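Local coordinates for phosphoglycerate kinase (Coxiella burnetii, PDB 4NG4), which catalyses the reversible phosphate transfer between ATP and 3-phosphoglycerate, which in glycolysis yields ATP from 1,3-bisphosphoglycerate and ADP, at residues A[207-210]-A[211-215]; A[226-229]-A[230-234]; A[247-250]-A[251-254]; A[253-256]-A[257-261]. All coordinates share one frame; numbering follows the deposited sequence.

All four contacts join residues three to four apart at or along helices of the nucleotide-binding half of the enzyme. Contacts 1 and 2 sit at helix starts that touch ADP: K208 meets the phosphates with a charged amine, whereas contact 2 brings glycine backbone and the N230 amide to the adenine. Contact 2 is buried throughout, contact 1 partly so. Contacts 3 and 4 follow one another on helix 250-263, sharing A253 and Q254; contact 3 is a surface contact, and contact 4 has a buried side at F256 and A260 and a polar, exposed one. A253 and F256 pack on F232 of contact 2, and F256 also reaches L212 of contact 1.

Contact 1: residues A[207-210]-A[211-215]; sequences TKIH and LLENL. With ADP (adenosine-5'-diphosphate), chain E.
K208 bonds at both ends: its carbonyl O receives the N-H of L212 (K208 O to L212 N 3.0 Å, 162° at the hydrogen), while its NZ reaches the diphosphate of ADP. NZ lies 2.7 Å from ADP O2A and 2.8 Å from ADP O3B, so one ammonium bridges the alpha and beta phosphates. With CG beside the backbone N (chi1 -62°) and the rest of the chain extended, the side chain runs away from the helix toward the nucleotide. N323 OD1 and the carbonyl of G201 also bond to NZ and help place it. K208 is the N-cap of helix 209-216, the crossover helix of the beta-alpha-beta unit formed with strands 196-202 and 221-226. One residue on, E213 N bonds to I209 O at 3.1 Å, and N214 N bonds weakly to H210 O. On the outer side the H210 ring and the E213 carboxylate cross at about a right angle, their planes 65° apart; CD2 of H210 is 3.9 Å from OE2 of E213. I209 CD1 meets L212 CD1 at 4.3 Å, a loose apolar touch. L212 and L215 pack on V200 of strand 196-202, and L211 on L383 and L386 of helix 380-387.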
loop_
_atom_site.group_PDB
_atom_site.type_symbol
_atom_site.label_atom_id
_atom_site.label_comp_id
_atom_site.label_asym_id
_atom_site.label_seq_id
_atom_site.Cartn_x
_atom_site.Cartn_y
_atom_site.Cartn_z
ATOM N N THR A 207 -12.657 -8.353 3.296
ATOM C CA THR A 207 -11.427 -7.999 2.608
ATOM C C THR A 207 -10.382 -7.480 3.573
ATOM O O THR A 207 -9.244 -7.253 3.162
ATOM C CB THR A 207 -11.675 -6.901 1.595
ATOM O OG1 THR A 207 -12.387 -5.857 2.239
ATOM C CG2 THR A 207 -12.506 -7.405 0.440
ATOM N N LYS A 208 -10.755 -7.294 4.842
ATOM C CA LYS A 208 -9.842 -6.707 5.824
ATOM C C LYS A 208 -9.728 -7.445 7.166
ATOM O O LYS A 208 -9.090 -6.953 8.111
ATOM C CB LYS A 208 -10.217 -5.229 6.020
ATOM C CG LYS A 208 -10.053 -4.453 4.718
ATOM C CD LYS A 208 -9.774 -2.983 4.900
ATOM C CE LYS A 208 -9.234 -2.415 3.580
ATOM N NZ LYS A 208 -9.114 -0.938 3.567
ATOM N N ILE A 209 -10.301 -8.644 7.227
ATOM C CA ILE A 209 -10.339 -9.432 8.437
ATOM C C ILE A 209 -8.952 -9.920 8.829
ATOM O O ILE A 209 -8.635 -10.035 10.015
ATOM C CB ILE A 209 -11.273 -10.637 8.263
ATOM C CG1 ILE A 209 -11.646 -11.240 9.630
ATOM C CG2 ILE A 209 -10.641 -11.690 7.345
ATOM C CD1 ILE A 209 -12.450 -10.316 10.495
ATOM N N HIS A 210 -8.125 -10.222 7.844
ATOM C CA HIS A 210 -6.805 -10.768 8.136
ATOM C C HIS A 210 -5.914 -9.634 8.645
ATOM O O HIS A 210 -5.013 -9.856 9.435
ATOM C CB HIS A 210 -6.227 -11.485 6.899
ATOM C CG HIS A 210 -4.946 -12.214 7.155
ATOM N ND1 HIS A 210 -4.115 -12.616 6.132
ATOM C CD2 HIS A 210 -4.344 -12.609 8.304
ATOM C CE1 HIS A 210 -3.062 -13.241 6.634
ATOM N NE2 HIS A 210 -3.173 -13.244 7.951
ATOM N N LEU A 211 -6.200 -8.415 8.213
ATOM C CA LEU A 211 -5.496 -7.232 8.697
ATOM C C LEU A 211 -5.868 -6.926 10.130
ATOM O O LEU A 211 -5.018 -6.623 10.957
ATOM C CB LEU A 211 -5.824 -6.020 7.826
ATOM C CG LEU A 211 -5.195 -4.665 8.195
ATOM C CD1 LEU A 211 -3.715 -4.783 8.584
ATOM C CD2 LEU A 211 -5.352 -3.703 7.040
ATOM N N LEU A 212 -7.151 -7.021 10.429
ATOM C CA LEU A 212 -7.622 -6.864 11.796
ATOM C C LEU A 212 -6.953 -7.876 12.732
ATOM O O LEU A 212 -6.572 -7.525 13.859
ATOM C CB LEU A 212 -9.145 -6.991 11.830
ATOM C CG LEU A 212 -9.881 -5.924 10.997
ATOM C CD1 LEU A 212 -11.377 -6.185 10.912
ATOM C CD2 LEU A 212 -9.593 -4.513 11.556
ATOM N N GLU A 213 -6.766 -9.110 12.255
ATOM C CA GLU A 213 -6.223 -10.183 13.095
ATOM C C GLU A 213 -4.794 -9.906 13.517
ATOM O O GLU A 213 -4.431 -10.106 14.686
ATOM C CB GLU A 213 -6.315 -11.541 12.390
ATOM C CG GLU A 213 -7.534 -12.355 12.813
ATOM C CD GLU A 213 -8.010 -13.341 11.749
ATOM O OE1 GLU A 213 -9.146 -13.863 11.901
ATOM O OE2 GLU A 213 -7.265 -13.577 10.768
ATOM N N ASN A 214 -3.991 -9.439 12.567
ATOM C CA ASN A 214 -2.579 -9.169 12.829
ATOM C C ASN A 214 -2.432 -7.946 13.726
ATOM O O ASN A 214 -1.622 -7.951 14.640
ATOM C CB ASN A 214 -1.813 -8.977 11.508
ATOM C CG ASN A 214 -0.279 -8.960 11.688
ATOM O OD1 ASN A 214 0.312 -9.885 12.234
ATOM N ND2 ASN A 214 0.358 -7.914 11.191
ATOM N N LEU A 215 -3.226 -6.909 13.465
ATOM C CA LEU A 215 -3.156 -5.668 14.248
ATOM C C LEU A 215 -3.667 -5.864 15.687
ATOM O O LEU A 215 -3.212 -5.196 16.607
ATOM C CB LEU A 215 -3.916 -4.525 13.550
ATOM C CG LEU A 215 -3.397 -4.123 12.164
ATOM C CD1 LEU A 215 -4.350 -3.147 11.461
ATOM C CD2 LEU A 215 -1.981 -3.556 12.253
HETATM P PB ADP E . -9.204 2.026 0.971
HETATM O O1B ADP E . -8.945 3.469 1.325
HETATM O O2B ADP E . -9.245 1.773 -0.522
HETATM O O3B ADP E . -8.373 1.037 1.754
HETATM P PA ADP E . -11.599 0.469 1.245
HETATM O O1A ADP E . -11.196 -0.147 -0.073
HETATM O O2A ADP E . -11.547 -0.405 2.471
HETATM O O3A ADP E . -10.706 1.790 1.532
HETATM O "O5'" ADP E . -13.110 1.018 1.038
HETATM C "C5'" ADP E . -13.439 2.413 1.067
HETATM C "C4'" ADP E . -14.630 2.705 0.165
HETATM O "O4'" ADP E . -15.820 2.179 0.763
HETATM C "C3'" ADP E . -14.831 4.206 -0.054
HETATM O "O3'" ADP E . -14.752 4.537 -1.448
HETATM C "C2'" ADP E . -16.192 4.525 0.556
HETATM O "O2'" ADP E . -17.001 5.356 -0.280
HETATM C "C1'" ADP E . -16.859 3.169 0.797
HETATM N N9 ADP E . -17.626 3.157 2.085
HETATM C C8 ADP E . -17.128 3.361 3.329
HETATM N N7 ADP E . -18.121 3.290 4.254
HETATM C C5 ADP E . -19.279 3.034 3.613
HETATM C C6 ADP E . -20.701 2.834 3.988
HETATM N N6 ADP E . -21.112 2.893 5.279
HETATM N N1 ADP E . -21.581 2.581 2.985
HETATM C C2 ADP E . -21.222 2.514 1.681
HETATM N N3 ADP E . -19.950 2.690 1.276
HETATM C C4 ADP E . -18.952 2.949 2.175
#

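Contact 2: residues A[226-229]-A[230-234]; sequences GGIA and NTFLK. With ADP (adenosine-5'-diphosphate), chain E.
From the N-cap G226, which has a positive phi of 67°, the chain turns into helix 227-235 through successive bonds from N230, T231, F232 and L233 to the carbonyls of G226, G227, I228 and A229. The first, N230 N to G226 O, is 2.7 Å and nearly straight at 171°. G227 O is gripped twice by T231: the backbone N lies at 2.7 Å, and OG1 donates from above the carbonyl plane at 3.1 Å. OG1 is placed by a chi1 of -56°, which sets it beside its own backbone N, and it is also bonded to N of E246. This turn follows strand 221-226 of the parallel sheet and forms part of the adenine pocket. G226 CA lies 3.2 Å from ADP N7, with no side chain to come between backbone and base, and N230 OD1 stands 3.2 Å from ADP N6. Farther from the nucleotide, I228 and F232 run side by side and point the same way. Their touch is I228 CG2 to F232 CE2 at 3.6 Å, and the backbone C of I228 lies at the ring edge, in its plane. A229 and F232 both rest on V224 of strand 221-226, and L233 packs on L269 and I290.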
loop_
_atom_site.group_PDB
_atom_site.type_symbol
_atom_site.label_atom_id
_atom_site.label_comp_id
_atom_site.label_asym_id
_atom_site.label_seq_id
_atom_site.Cartn_x
_atom_site.Cartn_y
_atom_site.Cartn_z
ATOM N N GLY A 226 -17.136 2.433 8.410
ATOM C CA GLY A 226 -17.912 2.053 7.220
ATOM C C GLY A 226 -18.603 0.700 7.297
ATOM O O GLY A 226 -19.021 0.246 8.379
ATOM N N GLY A 227 -18.712 0.053 6.132
ATOM C CA GLY A 227 -19.226 -1.306 6.023
ATOM C C GLY A 227 -18.758 -2.156 7.180
ATOM O O GLY A 227 -19.576 -2.779 7.870
ATOM N N ILE A 228 -17.440 -2.168 7.397
ATOM C CA ILE A 228 -16.827 -2.882 8.528
ATOM C C ILE A 228 -17.571 -2.560 9.825
ATOM O O ILE A 228 -18.091 -3.453 10.484
ATOM C CB ILE A 228 -15.294 -2.546 8.690
ATOM C CG1 ILE A 228 -14.490 -3.024 7.468
ATOM C CG2 ILE A 228 -14.706 -3.189 9.937
ATOM C CD1 ILE A 228 -13.076 -2.491 7.425
ATOM N N ALA A 229 -17.654 -1.280 10.175
ATOM C CA ALA A 229 -18.304 -0.889 11.426
ATOM C C ALA A 229 -19.766 -1.294 11.413
ATOM O O ALA A 229 -20.285 -1.805 12.403
ATOM C CB ALA A 229 -18.157 0.615 11.670
ATOM N N ASN A 230 -20.427 -1.079 10.287
ATOM C CA ASN A 230 -21.824 -1.488 10.160
ATOM C C ASN A 230 -22.012 -3.007 10.402
ATOM O O ASN A 230 -22.976 -3.428 11.032
ATOM C CB ASN A 230 -22.409 -1.077 8.788
ATOM C CG ASN A 230 -22.386 0.442 8.548
ATOM O OD1 ASN A 230 -22.345 0.909 7.396
ATOM N ND2 ASN A 230 -22.413 1.209 9.616
ATOM N N THR A 231 -21.078 -3.814 9.917
ATOM C CA THR A 231 -21.109 -5.252 10.201
ATOM C C THR A 231 -20.949 -5.521 11.695
ATOM O O THR A 231 -21.652 -6.353 12.249
ATOM C CB THR A 231 -20.010 -6.057 9.422
ATOM O OG1 THR A 231 -20.130 -5.828 8.009
ATOM C CG2 THR A 231 -20.147 -7.541 9.678
ATOM N N PHE A 232 -20.032 -4.816 12.345
ATOM C CA PHE A 232 -19.766 -5.046 13.765
ATOM C C PHE A 232 -20.952 -4.650 14.648
ATOM O O PHE A 232 -21.350 -5.396 15.557
ATOM C CB PHE A 232 -18.499 -4.312 14.212
ATOM C CG PHE A 232 -17.228 -5.084 13.965
ATOM C CD1 PHE A 232 -16.755 -5.964 14.913
ATOM C CD2 PHE A 232 -16.516 -4.907 12.809
ATOM C CE1 PHE A 232 -15.593 -6.670 14.710
ATOM C CE2 PHE A 232 -15.366 -5.601 12.586
ATOM C CZ PHE A 232 -14.896 -6.495 13.543
ATOM N N LEU A 233 -21.509 -3.478 14.364
ATOM C CA LEU A 233 -22.706 -3.006 15.029
ATOM C C LEU A 233 -23.881 -4.006 14.924
ATOM O O LEU A 233 -24.722 -4.096 15.824
ATOM C CB LEU A 233 -23.114 -1.657 14.430
ATOM C CG LEU A 233 -22.287 -0.375 14.670
ATOM C CD1 LEU A 233 -22.942 0.827 13.983
ATOM C CD2 LEU A 233 -22.136 -0.084 16.149
ATOM N N LYS A 234 -23.953 -4.747 13.824
ATOM C CA LYS A 234 -25.039 -5.697 13.613
ATOM C C LYS A 234 -24.736 -7.046 14.295
ATOM O O LYS A 234 -25.655 -7.731 14.786
ATOM C CB LYS A 234 -25.282 -5.869 12.111
ATOM C CG LYS A 234 -26.391 -6.840 11.730
ATOM C CD LYS A 234 -27.017 -6.389 10.452
ATOM C CE LYS A 234 -27.706 -7.488 9.704
ATOM N NZ LYS A 234 -28.152 -6.874 8.392
HETATM P PB ADP E . -9.204 2.026 0.971
HETATM O O1B ADP E . -8.945 3.469 1.325
HETATM O O2B ADP E . -9.245 1.773 -0.522
HETATM O O3B ADP E . -8.373 1.037 1.754
HETATM P PA ADP E . -11.599 0.469 1.245
HETATM O O1A ADP E . -11.196 -0.147 -0.073
HETATM O O2A ADP E . -11.547 -0.405 2.471
HETATM O O3A ADP E . -10.706 1.790 1.532
HETATM O "O5'" ADP E . -13.110 1.018 1.038
HETATM C "C5'" ADP E . -13.439 2.413 1.067
HETATM C "C4'" ADP E . -14.630 2.705 0.165
HETATM O "O4'" ADP E . -15.820 2.179 0.763
HETATM C "C3'" ADP E . -14.831 4.206 -0.054
HETATM O "O3'" ADP E . -14.752 4.537 -1.448
HETATM C "C2'" ADP E . -16.192 4.525 0.556
HETATM O "O2'" ADP E . -17.001 5.356 -0.280
HETATM C "C1'" ADP E . -16.859 3.169 0.797
HETATM N N9 ADP E . -17.626 3.157 2.085
HETATM C C8 ADP E . -17.128 3.361 3.329
HETATM N N7 ADP E . -18.121 3.290 4.254
HETATM C C5 ADP E . -19.279 3.034 3.613
HETATM C C6 ADP E . -20.701 2.834 3.988
HETATM N N6 ADP E . -21.112 2.893 5.279
HETATM N N1 ADP E . -21.581 2.581 2.985
HETATM C C2 ADP E . -21.222 2.514 1.681
HETATM N N3 ADP E . -19.950 2.690 1.276
HETATM C C4 ADP E . -18.952 2.949 2.175
#

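Contact 3: residues A[247-250]-A[251-254]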
loop_
_atom_site.group_PDB
_atom_site.type_symbol
_atom_site.label_atom_id
_atom_site.label_comp_id
_atom_site.label_asym_id
_atom_site.label_seq_id
_atom_site.Cartn_x
_atom_site.Cartn_y
_atom_site.Cartn_z
ATOM N N ASN A 247 -23.606 -9.922 6.100
ATOM C CA ASN A 247 -24.253 -10.876 7.008
ATOM C C ASN A 247 -23.435 -12.132 7.208
ATOM O O ASN A 247 -23.441 -12.725 8.286
ATOM C CB ASN A 247 -25.626 -11.298 6.469
ATOM C CG ASN A 247 -26.747 -10.322 6.819
ATOM O OD1 ASN A 247 -26.528 -9.125 6.990
ATOM N ND2 ASN A 247 -27.954 -10.838 6.920
ATOM N N GLU A 248 -22.740 -12.559 6.169
ATOM C CA GLU A 248 -22.029 -13.830 6.236
ATOM C C GLU A 248 -20.801 -13.796 7.129
ATOM O O GLU A 248 -20.208 -14.842 7.406
ATOM C CB GLU A 248 -21.707 -14.350 4.831
ATOM C CG GLU A 248 -22.789 -15.323 4.334
ATOM C CD GLU A 248 -22.832 -15.462 2.844
ATOM O OE1 GLU A 248 -21.901 -14.986 2.178
ATOM O OE2 GLU A 248 -23.800 -16.055 2.336
ATOM N N TRP A 249 -20.454 -12.602 7.609
ATOM C CA TRP A 249 -19.283 -12.402 8.461
ATOM C C TRP A 249 -19.664 -11.876 9.848
ATOM O O TRP A 249 -18.799 -11.433 10.600
ATOM C CB TRP A 249 -18.306 -11.438 7.765
ATOM C CG TRP A 249 -17.658 -12.040 6.563
ATOM C CD1 TRP A 249 -18.178 -12.144 5.311
ATOM C CD2 TRP A 249 -16.365 -12.642 6.508
ATOM N NE1 TRP A 249 -17.288 -12.779 4.475
ATOM C CE2 TRP A 249 -16.167 -13.094 5.188
ATOM C CE3 TRP A 249 -15.354 -12.839 7.446
ATOM C CZ2 TRP A 249 -15.004 -13.716 4.787
ATOM C CZ3 TRP A 249 -14.206 -13.463 7.050
ATOM C CH2 TRP A 249 -14.035 -13.897 5.731
ATOM N N LEU A 250 -20.947 -11.951 10.196
ATOM C CA LEU A 250 -21.402 -11.515 11.518
ATOM C C LEU A 250 -20.784 -12.371 12.626
ATOM O O LEU A 250 -20.351 -11.850 13.647
ATOM C CB LEU A 250 -22.925 -11.557 11.612
ATOM C CG LEU A 250 -23.650 -10.674 10.589
ATOM C CD1 LEU A 250 -25.180 -10.941 10.610
ATOM C CD2 LEU A 250 -23.297 -9.192 10.766
ATOM N N ASP A 251 -20.751 -13.684 12.433
ATOM C CA ASP A 251 -20.077 -14.567 13.380
ATOM C C ASP A 251 -18.588 -14.232 13.502
ATOM O O ASP A 251 -18.021 -14.298 14.598
ATOM C CB ASP A 251 -20.224 -16.037 12.968
ATOM C CG ASP A 251 -21.641 -16.543 13.092
ATOM O OD1 ASP A 251 -22.487 -15.822 13.653
ATOM O OD2 ASP A 251 -21.899 -17.674 12.636
ATOM N N ALA A 252 -17.963 -13.897 12.377
ATOM C CA ALA A 252 -16.546 -13.532 12.370
ATOM C C ALA A 252 -16.341 -12.250 13.160
ATOM O O ALA A 252 -15.465 -12.170 14.018
ATOM C CB ALA A 252 -16.040 -13.361 10.954
ATOM N N ALA A 253 -17.179 -11.260 12.871
ATOM C CA ALA A 253 -17.111 -9.962 13.534
ATOM C C ALA A 253 -17.365 -10.089 15.036
ATOM O O ALA A 253 -16.727 -9.416 15.844
ATOM C CB ALA A 253 -18.104 -9.000 12.906
ATOM N N GLN A 254 -18.284 -10.973 15.404
ATOM C CA GLN A 254 -18.649 -11.167 16.803
ATOM C C GLN A 254 -17.508 -11.797 17.555
ATOM O O GLN A 254 -17.169 -11.369 18.650
ATOM C CB GLN A 254 -19.899 -12.047 16.926
ATOM C CG GLN A 254 -20.603 -11.940 18.288
ATOM C CD GLN A 254 -21.402 -13.172 18.660
ATOM O OE1 GLN A 254 -21.511 -14.135 17.892
ATOM N NE2 GLN A 254 -21.952 -13.154 19.858
#
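The carbonyl O of W249 accepts the N-H of A253 at 2.8 Å, with 163° at the hydrogen. W249 is the N-cap of helix 250-263, and this bond closes the helix's first turn. One residue on, Q254 N bonds to L250 O at 2.9 Å and repeats the alpha-helical spacing, and the CB of Q254 lies 3.3 Å from that same L250 O. Just before the cap, a short 3-10 segment at 247-248 leads in, where L250 N bonds back to N247 O at 3.2 Å. The OD1 of N247 takes a bond from NZ of K234 on the preceding helix. L250 packs on T231 and K234 of that helix 227-235, while A253 meets F232 and A235 there; both thus face the helix that precedes them in the chain. A253 also sets its CB 3.4 Å from W249 O, the carbonyl that its own N-H reaches. The W249 indole touches V205 and S206 of the loop leading to the nucleotide-binding K208. With its CG placed beside the backbone N (chi1 -70°), the ring comes within touch of the next turn. There the methyl CB of A252 approaches the six-membered ring obliquely and stands 3.6 Å from W249 CE3.

Contact 4: residues A[253-256]-A[257-261]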
loop_
_atom_site.group_PDB
_atom_site.type_symbol
_atom_site.label_atom_id
_atom_site.label_comp_id
_atom_site.label_asym_id
_atom_site.label_seq_id
_atom_site.Cartn_x
_atom_site.Cartn_y
_atom_site.Cartn_z
ATOM N N ALA A 253 -17.179 -11.260 12.871
ATOM C CA ALA A 253 -17.111 -9.962 13.534
ATOM C C ALA A 253 -17.365 -10.089 15.036
ATOM O O ALA A 253 -16.727 -9.416 15.844
ATOM C CB ALA A 253 -18.104 -9.000 12.906
ATOM N N GLN A 254 -18.284 -10.973 15.404
ATOM C CA GLN A 254 -18.649 -11.167 16.803
ATOM C C GLN A 254 -17.508 -11.797 17.555
ATOM O O GLN A 254 -17.169 -11.369 18.650
ATOM C CB GLN A 254 -19.899 -12.047 16.926
ATOM C CG GLN A 254 -20.603 -11.940 18.288
ATOM C CD GLN A 254 -21.402 -13.172 18.660
ATOM O OE1 GLN A 254 -21.511 -14.135 17.892
ATOM N NE2 GLN A 254 -21.952 -13.154 19.858
ATOM N N GLN A 255 -16.914 -12.816 16.958
ATOM C CA GLN A 255 -15.785 -13.496 17.573
ATOM C C GLN A 255 -14.564 -12.595 17.652
ATOM O O GLN A 255 -13.778 -12.693 18.586
ATOM C CB GLN A 255 -15.436 -14.737 16.777
ATOM C CG GLN A 255 -14.456 -15.650 17.464
ATOM C CD GLN A 255 -13.811 -16.583 16.490
ATOM O OE1 GLN A 255 -12.901 -16.199 15.742
ATOM N NE2 GLN A 255 -14.287 -17.822 16.470
ATOM N N PHE A 256 -14.388 -11.733 16.663
ATOM C CA PHE A 256 -13.281 -10.785 16.703
ATOM C C PHE A 256 -13.479 -9.771 17.836
ATOM O O PHE A 256 -12.528 -9.415 18.534
ATOM C CB PHE A 256 -13.122 -10.063 15.370
ATOM C CG PHE A 256 -11.983 -9.105 15.357
ATOM C CD1 PHE A 256 -12.139 -7.820 15.839
ATOM C CD2 PHE A 256 -10.743 -9.500 14.917
ATOM C CE1 PHE A 256 -11.079 -6.937 15.850
ATOM C CE2 PHE A 256 -9.684 -8.634 14.941
ATOM C CZ PHE A 256 -9.849 -7.346 15.409
ATOM N N TRP A 257 -14.721 -9.324 18.017
ATOM C CA TRP A 257 -15.072 -8.425 19.128
ATOM C C TRP A 257 -14.665 -9.053 20.451
ATOM O O TRP A 257 -14.118 -8.377 21.313
ATOM C CB TRP A 257 -16.584 -8.083 19.163
ATOM C CG TRP A 257 -16.869 -6.970 20.157
ATOM C CD1 TRP A 257 -16.804 -5.614 19.931
ATOM C CD2 TRP A 257 -17.204 -7.124 21.529
ATOM N NE1 TRP A 257 -17.087 -4.924 21.080
ATOM C CE2 TRP A 257 -17.332 -5.826 22.079
ATOM C CE3 TRP A 257 -17.402 -8.230 22.354
ATOM C CZ2 TRP A 257 -17.674 -5.609 23.412
ATOM C CZ3 TRP A 257 -17.738 -8.016 23.676
ATOM C CH2 TRP A 257 -17.879 -6.713 24.191
ATOM N N GLU A 258 -14.946 -10.346 20.600
ATOM C CA GLU A 258 -14.654 -11.055 21.847
ATOM C C GLU A 258 -13.146 -11.212 22.079
ATOM O O GLU A 258 -12.660 -10.950 23.166
ATOM C CB GLU A 258 -15.351 -12.410 21.855
ATOM C CG GLU A 258 -16.870 -12.278 21.930
ATOM C CD GLU A 258 -17.603 -13.616 21.839
ATOM O OE1 GLU A 258 -16.921 -14.677 21.754
ATOM O OE2 GLU A 258 -18.864 -13.596 21.852
ATOM N N LYS A 259 -12.417 -11.611 21.041
ATOM C CA LYS A 259 -10.963 -11.676 21.092
ATOM C C LYS A 259 -10.384 -10.362 21.577
ATOM O O LYS A 259 -9.431 -10.342 22.360
ATOM C CB LYS A 259 -10.388 -11.958 19.702
ATOM C CG LYS A 259 -10.290 -13.440 19.293
ATOM C CD LYS A 259 -10.513 -13.579 17.775
ATOM C CE LYS A 259 -9.587 -14.546 17.080
ATOM N NZ LYS A 259 -9.489 -14.177 15.646
ATOM N N ALA A 260 -10.948 -9.263 21.086
ATOM C CA ALA A 260 -10.506 -7.939 21.496
ATOM C C ALA A 260 -10.742 -7.736 22.984
ATOM O O ALA A 260 -9.868 -7.243 23.700
ATOM C CB ALA A 260 -11.206 -6.878 20.693
ATOM N N ALA A 261 -11.911 -8.145 23.448
ATOM C CA ALA A 261 -12.269 -7.991 24.848
ATOM C C ALA A 261 -11.234 -8.640 25.777
ATOM O O ALA A 261 -10.719 -7.980 26.675
ATOM C CB ALA A 261 -13.646 -8.554 25.100
#
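Q254 and E258 lie side by side one turn apart, pointing the same way on the exposed side of helix 250-263. The amide and carboxylate planes are 65° apart, and NE2 of Q254 comes to 3.7 Å from OE2 of E258, a loose polar approach. Next to them Q255 and K259 cross obliquely: OE1 of Q255 is 3.9 Å from K259 CE and about as far from NZ, again without close contact. The K259 chain is bent at chi2 and chi3, with CD lying 3.5 Å from the carbonyl O of Q255, and its NZ makes a long, weak ion pair with OE1 of E213. The backbone spaces these pairs through four consecutive alpha-helical bonds, from W257, E258, K259 and A260 to the carbonyls of A253, Q254, Q255 and F256. The straightest is K259 N to Q255 O, 3.0 Å with 171° at the hydrogen. W257 swings its indole outward, while its CB stays 3.4 Å from O of Q254. F256 and A260 are buried, and a chi1 of -179° carries the F256 ring off the helix on its inner side. There F256 packs on L212 and L216 of helix 209-216, A260 joins it on L216 and L267, and Q254 leans on A235 of helix 227-235, so helix 250-263 lies against helices 209-216 and 227-235.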